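Local coordinates for cell division control protein Cdc48 (Mycobacterium smegmatis, PDB 5E7P) that probably binds and hydrolyses ATP through two P-loop modules, as a member of the Cdc48 group of AAA ATPases, at residues L165-V169 and R406-S410; V169-W173 and V434-L439; V316-G321 and A355-V361. One frame throughout, in Å; residues are numbered along the deposited sequence.

Contact 1 of 3, residues L165-V169 and R406-S410; sequences LASSV and RGVPS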
loop_
_atom_site.group_PDB
_atom_site.type_symbol
_atom_site.label_atom_id
_atom_site.label_comp_id
_atom_site.label_asym_id
_atom_site.label_seq_id
_atom_site.Cartn_x
_atom_site.Cartn_y
_atom_site.Cartn_z
ATOM N N LEU A 165 -14.923 -5.232 26.304
ATOM C CA LEU A 165 -14.435 -4.194 25.404
ATOM C C LEU A 165 -13.476 -4.782 24.382
ATOM O O LEU A 165 -13.616 -4.542 23.185
ATOM C CB LEU A 165 -13.746 -3.074 26.189
ATOM C CG LEU A 165 -13.045 -1.992 25.363
ATOM C CD1 LEU A 165 -14.023 -1.307 24.419
ATOM C CD2 LEU A 165 -12.372 -0.972 26.268
ATOM N N ALA A 166 -12.506 -5.557 24.863
ATOM C CA ALA A 166 -11.508 -6.177 23.996
ATOM C C ALA A 166 -12.152 -7.044 22.917
ATOM O O ALA A 166 -11.733 -7.024 21.760
ATOM C CB ALA A 166 -10.523 -6.996 24.818
ATOM N N SER A 167 -13.180 -7.794 23.301
ATOM C CA SER A 167 -13.870 -8.677 22.367
ATOM C C SER A 167 -14.753 -7.902 21.390
ATOM O O SER A 167 -14.920 -8.308 20.240
ATOM C CB SER A 167 -14.698 -9.718 23.124
ATOM O OG SER A 167 -13.862 -10.575 23.884
ATOM N N SER A 168 -15.314 -6.789 21.852
ATOM C CA SER A 168 -16.174 -5.962 21.010
ATOM C C SER A 168 -15.356 -5.207 19.967
ATOM O O SER A 168 -15.886 -4.764 18.948
ATOM C CB SER A 168 -16.978 -4.976 21.860
ATOM O OG SER A 168 -16.127 -4.053 22.517
ATOM N N VAL A 169 -14.062 -5.063 20.234
ATOM C CA VAL A 169 -13.157 -4.381 19.321
ATOM C C VAL A 169 -12.397 -5.416 18.486
ATOM O O VAL A 169 -11.735 -5.085 17.501
ATOM C CB VAL A 169 -12.203 -3.441 20.093
ATOM C CG1 VAL A 169 -11.334 -2.651 19.148
ATOM C CG2 VAL A 169 -13.006 -2.481 20.945
ATOM N N ARG A 406 -19.381 0.289 16.686
ATOM C CA ARG A 406 -20.704 -0.171 17.093
ATOM C C ARG A 406 -20.586 -1.081 18.307
ATOM O O ARG A 406 -19.783 -2.014 18.317
ATOM C CB ARG A 406 -21.395 -0.920 15.953
ATOM C CG ARG A 406 -21.786 -0.052 14.774
ATOM C CD ARG A 406 -22.335 -0.901 13.645
ATOM N NE ARG A 406 -22.580 -0.121 12.436
ATOM C CZ ARG A 406 -22.660 -0.644 11.218
ATOM N NH1 ARG A 406 -22.507 -1.951 11.042
ATOM N NH2 ARG A 406 -22.882 0.140 10.172
ATOM N N GLY A 407 -21.382 -0.803 19.332
ATOM C CA GLY A 407 -21.359 -1.596 20.547
ATOM C C GLY A 407 -20.101 -1.370 21.362
ATOM O O GLY A 407 -19.788 -2.146 22.264
ATOM N N VAL A 408 -19.378 -0.304 21.039
ATOM C CA VAL A 408 -18.158 0.046 21.753
ATOM C C VAL A 408 -18.386 1.299 22.589
ATOM O O VAL A 408 -18.578 2.383 22.040
ATOM C CB VAL A 408 -16.993 0.301 20.780
ATOM C CG1 VAL A 408 -15.722 0.641 21.545
ATOM C CG2 VAL A 408 -16.775 -0.908 19.885
ATOM N N PRO A 409 -18.362 1.151 23.924
ATOM C CA PRO A 409 -18.627 2.249 24.864
ATOM C C PRO A 409 -17.692 3.435 24.652
ATOM O O PRO A 409 -16.474 3.284 24.744
ATOM C CB PRO A 409 -18.376 1.609 26.238
ATOM C CG PRO A 409 -17.550 0.397 25.961
ATOM C CD PRO A 409 -17.999 -0.093 24.622
ATOM N N SER A 410 -18.263 4.603 24.372
ATOM C CA SER A 410 -17.466 5.784 24.058
ATOM C C SER A 410 -18.141 7.088 24.484
ATOM O O SER A 410 -19.312 7.099 24.864
ATOM C CB SER A 410 -17.152 5.822 22.563
ATOM O OG SER A 410 -18.342 5.863 21.792
#

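Contact 2 of 3, residues V169-W173 and V434-L439; sequences VGITW and VREGAL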
loop_
_atom_site.group_PDB
_atom_site.type_symbol
_atom_site.label_atom_id
_atom_site.label_comp_id
_atom_site.label_asym_id
_atom_site.label_seq_id
_atom_site.Cartn_x
_atom_site.Cartn_y
_atom_site.Cartn_z
ATOM N N VAL A 169 -14.062 -5.063 20.234
ATOM C CA VAL A 169 -13.157 -4.381 19.321
ATOM C C VAL A 169 -12.397 -5.416 18.486
ATOM O O VAL A 169 -11.735 -5.085 17.501
ATOM C CB VAL A 169 -12.203 -3.441 20.093
ATOM C CG1 VAL A 169 -11.334 -2.651 19.148
ATOM C CG2 VAL A 169 -13.006 -2.481 20.945
ATOM N N GLY A 170 -12.517 -6.682 18.870
ATOM C CA GLY A 170 -11.975 -7.766 18.070
ATOM C C GLY A 170 -10.663 -8.335 18.574
ATOM O O GLY A 170 -9.959 -9.033 17.842
ATOM N N ILE A 171 -10.328 -8.038 19.824
ATOM C CA ILE A 171 -9.130 -8.601 20.435
ATOM C C ILE A 171 -9.424 -9.983 21.017
ATOM O O ILE A 171 -10.107 -10.112 22.033
ATOM C CB ILE A 171 -8.552 -7.677 21.525
ATOM C CG1 ILE A 171 -8.150 -6.332 20.915
ATOM C CG2 ILE A 171 -7.361 -8.332 22.199
ATOM C CD1 ILE A 171 -7.493 -5.386 21.895
ATOM N N THR A 172 -8.905 -11.011 20.355
ATOM C CA THR A 172 -9.127 -12.392 20.766
ATOM C C THR A 172 -7.870 -12.983 21.396
ATOM O O THR A 172 -7.935 -13.687 22.405
ATOM C CB THR A 172 -9.547 -13.260 19.569
ATOM O OG1 THR A 172 -10.746 -12.727 18.994
ATOM C CG2 THR A 172 -9.791 -14.701 20.006
ATOM N N TRP A 173 -6.725 -12.684 20.792
ATOM C CA TRP A 173 -5.439 -13.180 21.268
ATOM C C TRP A 173 -5.045 -12.561 22.607
ATOM O O TRP A 173 -5.647 -11.585 23.057
ATOM C CB TRP A 173 -4.356 -12.895 20.228
ATOM C CG TRP A 173 -4.257 -11.447 19.864
ATOM C CD1 TRP A 173 -3.396 -10.529 20.387
ATOM C CD2 TRP A 173 -5.053 -10.747 18.900
ATOM N NE1 TRP A 173 -3.602 -9.302 19.807
ATOM C CE2 TRP A 173 -4.615 -9.408 18.891
ATOM C CE3 TRP A 173 -6.095 -11.122 18.045
ATOM C CZ2 TRP A 173 -5.179 -8.443 18.058
ATOM C CZ3 TRP A 173 -6.654 -10.165 17.220
ATOM C CH2 TRP A 173 -6.195 -8.841 17.231
ATOM N N VAL A 434 -8.486 1.637 16.347
ATOM C CA VAL A 434 -9.526 1.453 17.352
ATOM C C VAL A 434 -9.107 0.462 18.442
ATOM O O VAL A 434 -9.377 0.683 19.624
ATOM C CB VAL A 434 -10.862 1.024 16.707
ATOM C CG1 VAL A 434 -11.873 0.620 17.766
ATOM C CG2 VAL A 434 -11.417 2.150 15.845
ATOM N N ARG A 435 -8.438 -0.619 18.047
ATOM C CA ARG A 435 -7.942 -1.594 19.016
ATOM C C ARG A 435 -6.954 -0.951 19.979
ATOM O O ARG A 435 -6.989 -1.212 21.183
ATOM C CB ARG A 435 -7.294 -2.796 18.320
ATOM C CG ARG A 435 -8.261 -3.643 17.506
ATOM C CD ARG A 435 -7.711 -5.039 17.248
ATOM N NE ARG A 435 -6.401 -5.009 16.607
ATOM C CZ ARG A 435 -6.214 -4.916 15.295
ATOM N NH1 ARG A 435 -7.257 -4.839 14.480
ATOM N NH2 ARG A 435 -4.983 -4.897 14.799
ATOM N N GLU A 436 -6.079 -0.106 19.439
ATOM C CA GLU A 436 -5.116 0.626 20.250
ATOM C C GLU A 436 -5.842 1.601 21.170
ATOM O O GLU A 436 -5.461 1.777 22.326
ATOM C CB GLU A 436 -4.121 1.377 19.361
ATOM C CG GLU A 436 -3.139 2.253 20.121
ATOM C CD GLU A 436 -2.186 1.456 20.995
ATOM O OE1 GLU A 436 -1.869 0.303 20.632
ATOM O OE2 GLU A 436 -1.756 1.985 22.045
ATOM N N GLY A 437 -6.894 2.223 20.648
ATOM C CA GLY A 437 -7.700 3.143 21.427
ATOM C C GLY A 437 -8.348 2.449 22.608
ATOM O O GLY A 437 -8.534 3.049 23.669
ATOM N N ALA A 438 -8.686 1.177 22.422
ATOM C CA ALA A 438 -9.287 0.378 23.485
ATOM C C ALA A 438 -8.271 0.068 24.579
ATOM O O ALA A 438 -8.634 -0.106 25.741
ATOM C CB ALA A 438 -9.870 -0.906 22.920
ATOM N N LEU A 439 -7.000 -0.000 24.197
ATOM C CA LEU A 439 -5.927 -0.252 25.152
ATOM C C LEU A 439 -5.652 0.984 25.999
ATOM O O LEU A 439 -5.409 0.885 27.201
ATOM C CB LEU A 439 -4.652 -0.686 24.429
ATOM C CG LEU A 439 -4.729 -1.997 23.645
ATOM C CD1 LEU A 439 -3.385 -2.319 23.005
ATOM C CD2 LEU A 439 -5.187 -3.134 24.545
HETATM O O HOH W 1 -10.059 -5.227 14.837
#

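Contact 3 of 3, residues V316-G321 and A355-V361; sequences VTESGG and AVATPGV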
loop_
_atom_site.group_PDB
_atom_site.type_symbol
_atom_site.label_atom_id
_atom_site.label_comp_id
_atom_site.label_asym_id
_atom_site.label_seq_id
_atom_site.Cartn_x
_atom_site.Cartn_y
_atom_site.Cartn_z
ATOM N N VAL A 316 -16.465 -27.469 -4.573
ATOM C CA VAL A 316 -17.311 -26.414 -5.116
ATOM C C VAL A 316 -18.111 -26.903 -6.324
ATOM O O VAL A 316 -19.187 -26.384 -6.612
ATOM C CB VAL A 316 -16.501 -25.145 -5.485
ATOM C CG1 VAL A 316 -15.718 -25.352 -6.773
ATOM C CG2 VAL A 316 -17.428 -23.939 -5.606
ATOM N N THR A 317 -17.591 -27.910 -7.019
ATOM C CA THR A 317 -18.267 -28.456 -8.191
ATOM C C THR A 317 -19.208 -29.594 -7.812
ATOM O O THR A 317 -19.954 -30.097 -8.651
ATOM C CB THR A 317 -17.265 -28.953 -9.252
ATOM O OG1 THR A 317 -16.366 -29.900 -8.662
ATOM C CG2 THR A 317 -16.466 -27.788 -9.816
ATOM N N GLU A 318 -19.172 -29.991 -6.543
ATOM C CA GLU A 318 -20.050 -31.047 -6.051
ATOM C C GLU A 318 -21.467 -30.529 -5.833
ATOM O O GLU A 318 -22.437 -31.255 -6.036
ATOM C CB GLU A 318 -19.507 -31.642 -4.750
ATOM N N SER A 319 -21.584 -29.271 -5.426
ATOM C CA SER A 319 -22.891 -28.697 -5.129
ATOM C C SER A 319 -23.106 -27.357 -5.831
ATOM O O SER A 319 -24.232 -26.871 -5.924
ATOM C CB SER A 319 -23.065 -28.535 -3.616
ATOM O OG SER A 319 -24.411 -28.751 -3.228
ATOM N N GLY A 320 -22.027 -26.769 -6.333
ATOM C CA GLY A 320 -22.106 -25.458 -6.953
ATOM C C GLY A 320 -21.770 -24.376 -5.948
ATOM O O GLY A 320 -21.534 -24.663 -4.775
ATOM N N GLY A 321 -21.739 -23.128 -6.402
ATOM C CA GLY A 321 -21.455 -22.013 -5.517
ATOM C C GLY A 321 -20.215 -21.235 -5.912
ATOM O O GLY A 321 -19.834 -21.205 -7.083
ATOM N N ALA A 355 -13.092 -25.616 -12.724
ATOM C CA ALA A 355 -14.123 -25.060 -11.854
ATOM C C ALA A 355 -14.957 -23.995 -12.569
ATOM O O ALA A 355 -16.183 -24.000 -12.488
ATOM C CB ALA A 355 -13.502 -24.492 -10.585
ATOM N N VAL A 356 -14.283 -23.090 -13.271
ATOM C CA VAL A 356 -14.948 -21.997 -13.976
ATOM C C VAL A 356 -15.907 -22.508 -15.056
ATOM O O VAL A 356 -16.957 -21.918 -15.300
ATOM C CB VAL A 356 -13.913 -21.032 -14.590
ATOM C CG1 VAL A 356 -14.594 -19.942 -15.399
ATOM C CG2 VAL A 356 -13.056 -20.417 -13.492
ATOM N N ALA A 357 -15.553 -23.623 -15.685
ATOM C CA ALA A 357 -16.379 -24.194 -16.743
ATOM C C ALA A 357 -17.580 -24.972 -16.199
ATOM O O ALA A 357 -18.438 -25.408 -16.965
ATOM C CB ALA A 357 -15.531 -25.080 -17.649
ATOM N N THR A 358 -17.637 -25.138 -14.880
ATOM C CA THR A 358 -18.727 -25.872 -14.246
ATOM C C THR A 358 -19.962 -24.995 -14.035
ATOM O O THR A 358 -19.876 -23.925 -13.425
ATOM C CB THR A 358 -18.299 -26.462 -12.888
ATOM O OG1 THR A 358 -17.117 -27.257 -13.055
ATOM C CG2 THR A 358 -19.409 -27.331 -12.314
ATOM N N PRO A 359 -21.119 -25.446 -14.547
ATOM C CA PRO A 359 -22.396 -24.748 -14.360
ATOM C C PRO A 359 -22.748 -24.622 -12.878
ATOM O O PRO A 359 -22.612 -25.595 -12.130
ATOM C CB PRO A 359 -23.404 -25.665 -15.062
ATOM C CG PRO A 359 -22.595 -26.449 -16.042
ATOM C CD PRO A 359 -21.253 -26.637 -15.405
ATOM N N GLY A 360 -23.185 -23.435 -12.466
ATOM C CA GLY A 360 -23.534 -23.184 -11.078
ATOM C C GLY A 360 -22.328 -22.902 -10.199
ATOM O O GLY A 360 -22.436 -22.870 -8.975
ATOM N N VAL A 361 -21.174 -22.699 -10.825
ATOM C CA VAL A 361 -19.951 -22.393 -10.089
ATOM C C VAL A 361 -19.339 -21.074 -10.561
ATOM O O VAL A 361 -19.216 -20.830 -11.761
ATOM C CB VAL A 361 -18.907 -23.522 -10.231
ATOM C CG1 VAL A 361 -17.569 -23.097 -9.637
ATOM C CG2 VAL A 361 -19.405 -24.795 -9.566
#

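Contact 1 of 3, residues L165-V169 and R406-S410
Val408 is the bump of this contact, and the last turn of the helix at 165-169 supplies the hollow. Leu165, Ser168 and Val169, spaced one turn apart as i, i+3 and i+4, form a shallow notch around its side chain. Val408 CG1 rests 3.9 Å from Leu165 CD1 and 4.2 Å from Val169 CG2, while Val408 CG2 lies 4.1 Å from Ser168 O and 4.2 Å from Ser168 OG. The hydroxyl is folded back on its own helix, with Ser168 OG donating to Leu165 O at 2.6 Å, so it meets the valine as a plain surface rather than as a polar partner. Leu165 is a second, smaller bump: its CD1 also approaches Pro409 CD at 4.2 Å, touching two consecutive loop residues. Gly407, exposed and at positive phi, brings its carbonyl O to 4.0 Å from Ser168 CB. The loop is held from outside as well: Arg406 forms a salt bridge with Asp230, and the backbone of Pro409 is hydrogen-bonded to that of Leu454. Apolar side chains pack here without direct polar links. By chain position this is a domain-domain seam: helix 160-169, which precedes strand 177-184 of the small sheet that also holds strands 112-116 and 144-146, meets the loop between helices 394-404 and 415-420, consistent with the helical lid of the first AAA module.

Contact 2 of 3, residues V169-W173 and V434-L439
Arg435 and Trp173 meet in an unexpected way: the edge of the indole, not its face, is set over one face of the guanidinium, with Trp173 CH2 3.9 Å from Arg435 NE. The same arginine reaches the backbone through water 1, which accepts from Arg435 NH1 at 2.9 Å and donates to Val169 O at 3.2 Å. Apart from the guanidinium contact and this water bridge, the junction is apolar. Val169 points at the helix and puts its CG1 3.6 Å from Val434 CG1 and also 3.6 Å from Arg435 CA and Arg435 CG, while Val169 CG2 lies 4.0 Å from Ala438 CB. Ile171 continues the row: its CG1 lies on the aliphatic part of the arginine, 3.9 Å from Arg435 CD, and its CD1 is 4.2 Å from Leu439 CD2. Val434, Arg435, Ala438 and Leu439 thus form one face spanning successive turns. Between the two apolar residues, Gly170 is the C-prime residue of a Schellman motif, with Ile171 N turned to Ala166 O and Gly170 N to Ser167 O; its positive phi reverses the chain, so that Ile171 follows Val169 onto the same helix. The CA-CB bond of Glu436 points away from this contact; its carboxylate forms salt bridges with Arg37 and Arg440. Helix 427-448, whose first two residues line an ADP pocket, is therefore faced here by the connection from helix 160-169 to strand 177-184, while Trp173 packs on helix 127-133 and Leu439 on Pro149.

Contact 3 of 3, residues V316-G321 and A355-V361
Ala355, in the last turn of helix 344-356, opens the contact by lying beside the end of the other helix: its CB is 4.5 Å from Val316 CG1 and its CA 4.1 Å from Thr317 CG2. The chain then leaves the helix, and Thr358 N bonds back to Ala355 O at 3.0 Å. Thr358 points across the gap with OG1 3.3 Å from Thr317 CG2, a contact with a methyl group; both threonine hydroxyls bond back to backbone of the preceding helical turn, Thr358 OG1 to Lys354 O and Thr317 OG1 to Val313 O. From Thr358 to Val361 runs a type II turn, closed by Val361 N to Thr358 O at 3.2 Å, with Gly360 supplying the positive phi of its third position. Gly360 O accepts a nearly straight hydrogen bond from Gly321 N (2.7 Å, 169°) and lies 3.3 Å from Gly320 CA, where a side chain on Gly320 would clash. Val361 is the plug: its CG2 approaches Val316 O at 3.4 Å and Gly320 CA at 3.8 Å, and its CG1 meets Val316 CG1 at 4.1 Å. Its CA, 3.2 Å from Gly321 O, makes a CA-H...O contact in the parallel bridge that pairs these two residues. Two helices that each turn into neighbouring parallel strands, 321-326 and 361-366, joined by the beta-alpha-beta crossover through helix 344-356, are characteristic of the RecA-like P-loop NTPase core; the contact lies at the N-terminal ends of these two inner strands, away from the annotated nucleotide sites.

Overall arrangement
Contacts 1 and 2 are two halves of one junction. Their centres are 8 Å apart, they share Val169, and Ala166 O is 2.6 Å from Ile171 N in a probable hydrogen bond. Along the chain, 165-173 comes first, then the remaining strands of its own small sheet, then the first P-loop module with contact 3, and finally 406-410 and 434-439. Contact 3 joins neighbouring strands of the central sheet, its centre about 40 and 39 Å from those of contacts 1 and 2. It is thus internal to that module, whereas contacts 1 and 2 join what follows its sheet to the N-terminal part, the Val169 and Arg435 side chains about 9 and 7 Å from a bound ADP.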